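Local coordinates for Nitrate/nitrite binding protein NrtA (Synechocystis sp., PDB 2G29) that binds nitrate as the solute-binding protein of the NrtABCD ABC transporter, which takes up nitrate and probably nitrite, at residues A[125-134]-A[206-215]; A[193-201]-A[214-223]. One frame throughout, in Å; residues are numbered along the deposited sequence.

Contact 1: A[125-134]-A[206-215]; sequences GQGIQLGNNY and ESFCVGEPWP. With NO3 (nitrate ion), chain B.
Gln129 lies against Phe208 and Pro215. Its CB sits over one face of the Phe208 ring, 3.8 Å from the centroid, a CH-pi contact; CG reaches the rim near Phe208 CZ; a bend at chi2 (66°) then turns the chain back so that CD and NE2 pack on the Pro215 ring, NE2 3.2 Å from Pro215 CB, while OE1 stands by Phe208 CE1. Strands 126-130 and 207-211 run antiparallel, neighbours in the central mixed sheet of one lobe of this periplasmic binding protein. Gly127 pairs with Val210 and Gln129 with Phe208 through two backbone bonds each. Gln129 O takes Phe208 N and Ser207 OG (2.8 Å) from opposite faces of its plane. Beyond the strand, Tyr134 OH donates to Glu206 OE2 at 2.5 Å, on the anti side of the carboxylate, whose plane stands 73° from the ring; a phenylalanine in place of Tyr134 would probably cost Glu206 OE2 its phenol donor, leaving it to a water that lies within reach. At the other end Gly211 N donates to nitrate O2 (3.1 Å) and weakly to O1, in a site completed by Trp73, Gln126, His167 and Lys240.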
loop_
_atom_site.group_PDB
_atom_site.type_symbol
_atom_site.label_atom_id
_atom_site.label_comp_id
_atom_site.label_asym_id
_atom_site.label_seq_id
_atom_site.Cartn_x
_atom_site.Cartn_y
_atom_site.Cartn_z
ATOM N N GLY A 125 -4.778 -6.754 1.632
ATOM C CA GLY A 125 -5.045 -6.164 2.926
ATOM C C GLY A 125 -5.538 -4.777 3.113
ATOM O O GLY A 125 -5.332 -4.236 4.218
ATOM N N GLN A 126 -6.189 -4.215 2.100
ATOM C CA GLN A 126 -6.759 -2.890 2.254
ATOM C C GLN A 126 -8.268 -3.135 2.223
ATOM O O GLN A 126 -8.727 -4.263 1.983
ATOM C CB GLN A 126 -6.300 -1.957 1.124
ATOM C CG GLN A 126 -4.808 -2.140 0.739
ATOM C CD GLN A 126 -3.824 -1.911 1.894
ATOM O OE1 GLN A 126 -3.161 -2.862 2.394
ATOM N NE2 GLN A 126 -3.745 -0.696 2.351
ATOM N N GLY A 127 -9.062 -2.123 2.498
ATOM C CA GLY A 127 -10.496 -2.355 2.498
ATOM C C GLY A 127 -11.304 -1.229 1.914
ATOM O O GLY A 127 -10.886 -0.066 1.982
ATOM N N ILE A 128 -12.450 -1.567 1.322
ATOM C CA ILE A 128 -13.368 -0.553 0.812
ATOM C C ILE A 128 -14.596 -0.637 1.715
ATOM O O ILE A 128 -15.220 -1.714 1.838
ATOM C CB ILE A 128 -13.744 -0.818 -0.668
ATOM C CG1 ILE A 128 -12.488 -0.614 -1.522
ATOM C CG2 ILE A 128 -14.886 0.105 -1.102
ATOM C CD1 ILE A 128 -12.672 -0.881 -3.015
ATOM N N GLN A 129 -14.919 0.491 2.337
ATOM C CA GLN A 129 -16.019 0.598 3.266
ATOM C C GLN A 129 -17.095 1.528 2.761
ATOM O O GLN A 129 -16.867 2.390 1.912
ATOM C CB GLN A 129 -15.539 1.126 4.619
ATOM C CG GLN A 129 -14.645 0.144 5.372
ATOM C CD GLN A 129 -13.316 -0.114 4.684
ATOM O OE1 GLN A 129 -12.524 0.820 4.418
ATOM N NE2 GLN A 129 -13.056 -1.374 4.380
ATOM N N LEU A 130 -18.281 1.345 3.313
ATOM C CA LEU A 130 -19.445 2.195 2.989
ATOM C C LEU A 130 -20.061 2.705 4.291
ATOM O O LEU A 130 -20.000 2.030 5.320
ATOM C CB LEU A 130 -20.510 1.381 2.259
ATOM C CG LEU A 130 -20.161 1.195 0.797
ATOM C CD1 LEU A 130 -20.924 -0.022 0.222
ATOM C CD2 LEU A 130 -20.473 2.470 0.011
ATOM N N GLY A 131 -20.631 3.906 4.246
ATOM C CA GLY A 131 -21.305 4.410 5.431
ATOM C C GLY A 131 -22.570 3.596 5.722
ATOM O O GLY A 131 -23.062 2.850 4.868
ATOM N N ASN A 132 -23.093 3.734 6.936
ATOM C CA ASN A 132 -24.286 2.999 7.330
ATOM C C ASN A 132 -25.507 3.276 6.479
ATOM O O ASN A 132 -26.456 2.464 6.454
ATOM C CB ASN A 132 -24.632 3.277 8.784
ATOM C CG ASN A 132 -23.621 2.722 9.722
ATOM O OD1 ASN A 132 -23.022 1.691 9.442
ATOM N ND2 ASN A 132 -23.425 3.391 10.856
ATOM N N ASN A 133 -25.518 4.401 5.775
ATOM C CA ASN A 133 -26.671 4.696 4.920
ATOM C C ASN A 133 -26.804 3.702 3.771
ATOM O O ASN A 133 -27.815 3.699 3.065
ATOM C CB ASN A 133 -26.589 6.112 4.352
ATOM C CG ASN A 133 -26.832 7.157 5.400
ATOM O OD1 ASN A 133 -27.459 6.879 6.423
ATOM N ND2 ASN A 133 -26.352 8.367 5.163
ATOM N N TYR A 134 -25.802 2.839 3.582
ATOM C CA TYR A 134 -25.841 1.876 2.484
ATOM C C TYR A 134 -26.054 0.461 2.967
ATOM O O TYR A 134 -25.970 -0.492 2.187
ATOM C CB TYR A 134 -24.533 1.969 1.684
ATOM C CG TYR A 134 -24.356 3.321 1.066
ATOM C CD1 TYR A 134 -23.673 4.329 1.734
ATOM C CD2 TYR A 134 -24.952 3.626 -0.153
ATOM C CE1 TYR A 134 -23.586 5.609 1.219
ATOM C CE2 TYR A 134 -24.887 4.882 -0.687
ATOM C CZ TYR A 134 -24.218 5.875 -0.011
ATOM O OH TYR A 134 -24.219 7.131 -0.522
ATOM N N GLU A 206 -19.186 9.038 1.356
ATOM C CA GLU A 206 -20.112 7.903 1.269
ATOM C C GLU A 206 -19.413 6.569 1.365
ATOM O O GLU A 206 -19.980 5.580 1.845
ATOM C CB GLU A 206 -20.843 7.896 -0.093
ATOM C CG GLU A 206 -21.550 9.196 -0.440
ATOM C CD GLU A 206 -22.481 9.673 0.655
ATOM O OE1 GLU A 206 -22.317 10.837 1.089
ATOM O OE2 GLU A 206 -23.333 8.882 1.096
ATOM N N SER A 207 -18.166 6.552 0.887
ATOM C CA SER A 207 -17.372 5.317 0.822
ATOM C C SER A 207 -15.906 5.712 0.952
ATOM O O SER A 207 -15.552 6.861 0.694
ATOM C CB SER A 207 -17.607 4.635 -0.558
ATOM O OG SER A 207 -16.908 3.410 -0.691
ATOM N N PHE A 208 -15.061 4.750 1.320
ATOM C CA PHE A 208 -13.643 5.037 1.451
ATOM C C PHE A 208 -12.793 3.783 1.340
ATOM O O PHE A 208 -13.258 2.669 1.617
ATOM C CB PHE A 208 -13.334 5.800 2.762
ATOM C CG PHE A 208 -13.645 5.042 4.048
ATOM C CD1 PHE A 208 -12.604 4.464 4.778
ATOM C CD2 PHE A 208 -14.947 5.012 4.597
ATOM C CE1 PHE A 208 -12.860 3.877 6.051
ATOM C CE2 PHE A 208 -15.185 4.434 5.835
ATOM C CZ PHE A 208 -14.128 3.860 6.576
ATOM N N CYS A 209 -11.536 3.971 0.976
ATOM C CA CYS A 209 -10.601 2.868 0.838
ATOM C C CYS A 209 -9.356 3.219 1.633
ATOM O O CYS A 209 -8.793 4.315 1.446
ATOM C CB CYS A 209 -10.268 2.659 -0.638
ATOM S SG CYS A 209 -9.202 1.240 -0.936
ATOM N N VAL A 210 -8.924 2.285 2.495
ATOM C CA VAL A 210 -7.788 2.529 3.403
ATOM C C VAL A 210 -7.261 1.163 3.872
ATOM O O VAL A 210 -7.972 0.177 3.820
ATOM C CB VAL A 210 -8.287 3.363 4.630
ATOM C CG1 VAL A 210 -9.324 2.552 5.437
ATOM C CG2 VAL A 210 -7.142 3.785 5.545
ATOM N N GLY A 211 -6.002 1.094 4.285
ATOM C CA GLY A 211 -5.484 -0.196 4.746
ATOM C C GLY A 211 -5.789 -0.515 6.204
ATOM O O GLY A 211 -6.255 0.340 6.991
ATOM N N GLU A 212 -5.584 -1.798 6.556
ATOM C CA GLU A 212 -5.793 -2.216 7.944
ATOM C C GLU A 212 -4.915 -1.317 8.830
ATOM O O GLU A 212 -3.820 -0.892 8.429
ATOM C CB GLU A 212 -5.386 -3.673 8.125
ATOM C CG GLU A 212 -6.191 -4.719 7.328
ATOM C CD GLU A 212 -7.691 -4.805 7.668
ATOM O OE1 GLU A 212 -8.167 -4.147 8.636
ATOM O OE2 GLU A 212 -8.381 -5.582 6.971
ATOM N N PRO A 213 -5.299 -1.130 10.089
ATOM C CA PRO A 213 -6.465 -1.688 10.795
ATOM C C PRO A 213 -7.778 -0.920 10.646
ATOM O O PRO A 213 -8.783 -1.287 11.258
ATOM C CB PRO A 213 -5.983 -1.657 12.246
ATOM C CG PRO A 213 -5.304 -0.266 12.307
ATOM C CD PRO A 213 -4.484 -0.272 10.987
ATOM N N TRP A 214 -7.808 0.101 9.796
ATOM C CA TRP A 214 -9.000 0.941 9.775
ATOM C C TRP A 214 -10.302 0.329 9.284
ATOM O O TRP A 214 -11.362 0.717 9.788
ATOM C CB TRP A 214 -8.614 2.299 9.120
ATOM C CG TRP A 214 -7.319 2.852 9.696
ATOM C CD1 TRP A 214 -6.092 2.868 9.068
ATOM C CD2 TRP A 214 -7.079 3.354 11.037
ATOM N NE1 TRP A 214 -5.126 3.345 9.910
ATOM C CE2 TRP A 214 -5.703 3.652 11.122
ATOM C CE3 TRP A 214 -7.895 3.568 12.163
ATOM C CZ2 TRP A 214 -5.113 4.168 12.292
ATOM C CZ3 TRP A 214 -7.312 4.078 13.338
ATOM C CH2 TRP A 214 -5.937 4.373 13.384
ATOM N N PRO A 215 -10.253 -0.647 8.344
ATOM C CA PRO A 215 -11.523 -1.257 7.904
ATOM C C PRO A 215 -12.140 -2.007 9.096
ATOM O O PRO A 215 -13.320 -1.915 9.341
ATOM C CB PRO A 215 -11.073 -2.220 6.804
ATOM C CG PRO A 215 -9.869 -1.466 6.182
ATOM C CD PRO A 215 -9.143 -1.011 7.441
HETATM N N NO3 B . -3.458 3.120 3.698
HETATM O O1 NO3 B . -3.195 1.780 3.707
HETATM O O2 NO3 B . -4.548 3.809 4.115
HETATM O O3 NO3 B . -2.385 4.001 3.085
HETATM O O HOH W 1 -23.383 8.554 3.772
#

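Contact 2: A[193-201]-A[214-223]; sequences PAQMVANVK and WPLQTVNQGV
Val197 is the knob of this contact, pushed into a hole formed by Trp214, Gln217, Thr218 and Gln221. Its CG2 points into the hole, 3.6 Å from Thr218 OG1 and equally near Gln217 OE1; CG1, anti to the backbone N (chi1 173°), turns to Gln221 NE2 and Val223 CG2. The aliphatic packing continues down the helix: Val200 CG1 meets Val223 CG2 at 3.9 Å.

Aromatic contact is made by the Trp214 indole, whose one face is covered by the turn before helix 196-201. Pro193 O lies 3.7 Å from Trp214 CD1, over the five-membered ring, and Ala194 CA makes a CH-pi contact with the six-membered ring, 4.1 Å from its centroid; Ala194 CB touches CZ2. The axes of the short segments 196-201 and 214-221 approach to 10.1 Å, with 40° between their directions; the helices come before and after strand 207-211 in the chain and lie on one face of the sheet, one of the two helical layers of this alpha/beta lobe of the periplasmic binding protein fold.

No hydrogen bond crosses between the segments; several polar groups near the interface are bound within their own segment or by other parts of the chain. Trp214 O accepts both Thr218 N and Thr218 OG1 (2.8 Å), from opposite faces of its plane, which fixes the hydroxyl beside Val197. Trp214 NE1 bonds to Ala41 O, tying the indole to a distant part of the chain, and Gln217 NE2 bonds to Asp295. At the helix end Gly222, with positive phi, forms a Schellman motif that brings Val223 round to face Val200.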
loop_
_atom_site.group_PDB
_atom_site.type_symbol
_atom_site.label_atom_id
_atom_site.label_comp_id
_atom_site.label_asym_id
_atom_site.label_seq_id
_atom_site.Cartn_x
_atom_site.Cartn_y
_atom_site.Cartn_z
ATOM N N PRO A 193 -4.941 8.310 6.239
ATOM C CA PRO A 193 -5.407 7.010 6.730
ATOM C C PRO A 193 -5.916 6.955 8.154
ATOM O O PRO A 193 -6.998 6.408 8.391
ATOM C CB PRO A 193 -4.197 6.093 6.514
ATOM C CG PRO A 193 -3.615 6.664 5.208
ATOM C CD PRO A 193 -3.689 8.187 5.469
ATOM N N ALA A 194 -5.161 7.538 9.091
ATOM C CA ALA A 194 -5.558 7.497 10.479
ATOM C C ALA A 194 -6.751 8.379 10.802
ATOM O O ALA A 194 -7.221 8.396 11.942
ATOM C CB ALA A 194 -4.373 7.879 11.347
ATOM N N GLN A 195 -7.250 9.120 9.811
ATOM C CA GLN A 195 -8.388 10.002 10.012
ATOM C C GLN A 195 -9.632 9.529 9.243
ATOM O O GLN A 195 -10.683 10.183 9.307
ATOM C CB GLN A 195 -8.045 11.429 9.565
ATOM C CG GLN A 195 -6.957 12.076 10.442
ATOM C CD GLN A 195 -6.468 13.411 9.895
ATOM O OE1 GLN A 195 -7.251 14.208 9.353
ATOM N NE2 GLN A 195 -5.167 13.670 10.041
ATOM N N MET A 196 -9.538 8.377 8.560
ATOM C CA MET A 196 -10.688 7.881 7.793
ATOM C C MET A 196 -11.896 7.585 8.679
ATOM O O MET A 196 -13.025 7.973 8.333
ATOM C CB MET A 196 -10.283 6.618 7.014
ATOM C CG MET A 196 -9.399 6.865 5.819
ATOM S SD MET A 196 -10.406 7.482 4.450
ATOM C CE MET A 196 -9.156 7.571 3.159
ATOM N N VAL A 197 -11.687 6.881 9.790
ATOM C CA VAL A 197 -12.791 6.543 10.678
ATOM C C VAL A 197 -13.472 7.815 11.230
ATOM O O VAL A 197 -14.711 7.924 11.207
ATOM C CB VAL A 197 -12.278 5.591 11.813
ATOM C CG1 VAL A 197 -13.380 5.362 12.877
ATOM C CG2 VAL A 197 -11.914 4.252 11.217
ATOM N N ALA A 198 -12.687 8.807 11.663
ATOM C CA ALA A 198 -13.288 10.038 12.202
ATOM C C ALA A 198 -14.110 10.756 11.142
ATOM O O ALA A 198 -15.161 11.354 11.438
ATOM C CB ALA A 198 -12.201 10.969 12.717
ATOM N N ASN A 199 -13.642 10.707 9.904
ATOM C CA ASN A 199 -14.359 11.360 8.820
ATOM C C ASN A 199 -15.663 10.667 8.457
ATOM O O ASN A 199 -16.674 11.347 8.243
ATOM C CB ASN A 199 -13.461 11.489 7.586
ATOM C CG ASN A 199 -12.635 12.748 7.624
ATOM O OD1 ASN A 199 -13.020 13.763 7.041
ATOM N ND2 ASN A 199 -11.521 12.714 8.342
ATOM N N VAL A 200 -15.681 9.332 8.416
ATOM C CA VAL A 200 -16.934 8.681 8.051
ATOM C C VAL A 200 -17.968 8.927 9.159
ATOM O O VAL A 200 -19.168 9.035 8.901
ATOM C CB VAL A 200 -16.755 7.150 7.699
ATOM C CG1 VAL A 200 -16.555 6.312 8.937
ATOM C CG2 VAL A 200 -17.969 6.675 6.861
ATOM N N LYS A 201 -17.485 9.089 10.381
ATOM C CA LYS A 201 -18.371 9.384 11.507
ATOM C C LYS A 201 -19.106 10.696 11.318
ATOM O O LYS A 201 -20.186 10.886 11.893
ATOM C CB LYS A 201 -17.582 9.407 12.817
ATOM C CG LYS A 201 -16.862 8.106 13.132
ATOM C CD LYS A 201 -16.053 8.219 14.415
ATOM C CE LYS A 201 -16.849 8.912 15.510
ATOM N NZ LYS A 201 -16.711 10.393 15.442
ATOM N N TRP A 214 -7.808 0.101 9.796
ATOM C CA TRP A 214 -9.000 0.941 9.775
ATOM C C TRP A 214 -10.302 0.329 9.284
ATOM O O TRP A 214 -11.362 0.717 9.788
ATOM C CB TRP A 214 -8.614 2.299 9.120
ATOM C CG TRP A 214 -7.319 2.852 9.696
ATOM C CD1 TRP A 214 -6.092 2.868 9.068
ATOM C CD2 TRP A 214 -7.079 3.354 11.037
ATOM N NE1 TRP A 214 -5.126 3.345 9.910
ATOM C CE2 TRP A 214 -5.703 3.652 11.122
ATOM C CE3 TRP A 214 -7.895 3.568 12.163
ATOM C CZ2 TRP A 214 -5.113 4.168 12.292
ATOM C CZ3 TRP A 214 -7.312 4.078 13.338
ATOM C CH2 TRP A 214 -5.937 4.373 13.384
ATOM N N PRO A 215 -10.253 -0.647 8.344
ATOM C CA PRO A 215 -11.523 -1.257 7.904
ATOM C C PRO A 215 -12.140 -2.007 9.096
ATOM O O PRO A 215 -13.320 -1.915 9.341
ATOM C CB PRO A 215 -11.073 -2.220 6.804
ATOM C CG PRO A 215 -9.869 -1.466 6.182
ATOM C CD PRO A 215 -9.143 -1.011 7.441
ATOM N N LEU A 216 -11.336 -2.765 9.835
ATOM C CA LEU A 216 -11.910 -3.494 10.960
ATOM C C LEU A 216 -12.354 -2.530 12.051
ATOM O O LEU A 216 -13.386 -2.764 12.694
ATOM C CB LEU A 216 -10.910 -4.517 11.516
ATOM C CG LEU A 216 -11.412 -5.316 12.758
ATOM C CD1 LEU A 216 -12.768 -5.972 12.517
ATOM C CD2 LEU A 216 -10.407 -6.403 13.088
ATOM N N GLN A 217 -11.613 -1.435 12.275
ATOM C CA GLN A 217 -12.026 -0.518 13.306
ATOM C C GLN A 217 -13.380 0.081 12.928
ATOM O O GLN A 217 -14.223 0.327 13.776
ATOM C CB GLN A 217 -10.992 0.585 13.490
ATOM C CG GLN A 217 -11.477 1.598 14.533
ATOM C CD GLN A 217 -10.426 2.608 14.915
ATOM O OE1 GLN A 217 -10.423 3.736 14.418
ATOM N NE2 GLN A 217 -9.508 2.200 15.791
ATOM N N THR A 218 -13.583 0.320 11.637
ATOM C CA THR A 218 -14.857 0.879 11.168
ATOM C C THR A 218 -16.012 -0.051 11.561
ATOM O O THR A 218 -17.064 0.417 12.055
ATOM C CB THR A 218 -14.835 1.013 9.635
ATOM O OG1 THR A 218 -13.842 1.976 9.242
ATOM C CG2 THR A 218 -16.175 1.479 9.123
ATOM N N VAL A 219 -15.801 -1.353 11.315
ATOM C CA VAL A 219 -16.799 -2.375 11.638
ATOM C C VAL A 219 -17.009 -2.466 13.149
ATOM O O VAL A 219 -18.151 -2.419 13.651
ATOM C CB VAL A 219 -16.348 -3.741 11.080
ATOM C CG1 VAL A 219 -17.223 -4.878 11.652
ATOM C CG2 VAL A 219 -16.449 -3.750 9.548
ATOM N N ASN A 220 -15.917 -2.549 13.894
ATOM C CA ASN A 220 -16.057 -2.685 15.328
ATOM C C ASN A 220 -16.680 -1.482 16.008
ATOM O O ASN A 220 -17.368 -1.653 17.019
ATOM C CB ASN A 220 -14.702 -3.039 15.985
ATOM C CG ASN A 220 -14.247 -4.471 15.690
ATOM O OD1 ASN A 220 -15.039 -5.299 15.311
ATOM N ND2 ASN A 220 -12.956 -4.751 15.878
ATOM N N GLN A 221 -16.447 -0.288 15.472
ATOM C CA GLN A 221 -17.064 0.893 16.056
ATOM C C GLN A 221 -18.501 1.082 15.568
ATOM O O GLN A 221 -19.226 1.931 16.081
ATOM C CB GLN A 221 -16.207 2.148 15.769
ATOM C CG GLN A 221 -14.907 2.123 16.551
ATOM C CD GLN A 221 -14.134 3.427 16.556
ATOM O OE1 GLN A 221 -12.970 3.461 16.969
ATOM N NE2 GLN A 221 -14.760 4.497 16.115
ATOM N N GLY A 222 -18.899 0.286 14.571
ATOM C CA GLY A 222 -20.249 0.371 14.036
ATOM C C GLY A 222 -20.538 1.622 13.249
ATOM O O GLY A 222 -21.694 2.043 13.168
ATOM N N VAL A 223 -19.510 2.220 12.658
ATOM C CA VAL A 223 -19.715 3.467 11.925
ATOM C C VAL A 223 -19.711 3.287 10.425
ATOM O O VAL A 223 -19.714 4.265 9.673
ATOM C CB VAL A 223 -18.674 4.551 12.326
ATOM C CG1 VAL A 223 -18.845 4.856 13.819
ATOM C CG2 VAL A 223 -17.255 4.069 12.045
#

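The two contacts lie about 7 Å apart, centre to centre, on the same side of the chain's centre, and their segments alternate along the sequence: 125-134, 193-201, 206-215, then 214-223. Contact 1 lies within the sheet that holds strands 126-130 and 207-211; contact 2 pairs the two helices placed before and after strand 207-211 in the chain. Both use helix 214-221 and share Trp214 and Pro215. Phe208 bridges them, its CZ 3.3 Å from Thr218 OG1 and its CE2 packed on Val200 CB. The helix pair thus covers the sheet face bearing Phe208 and Val210, while the end of strand 207-211 delivers Gly211 to the nitrate site.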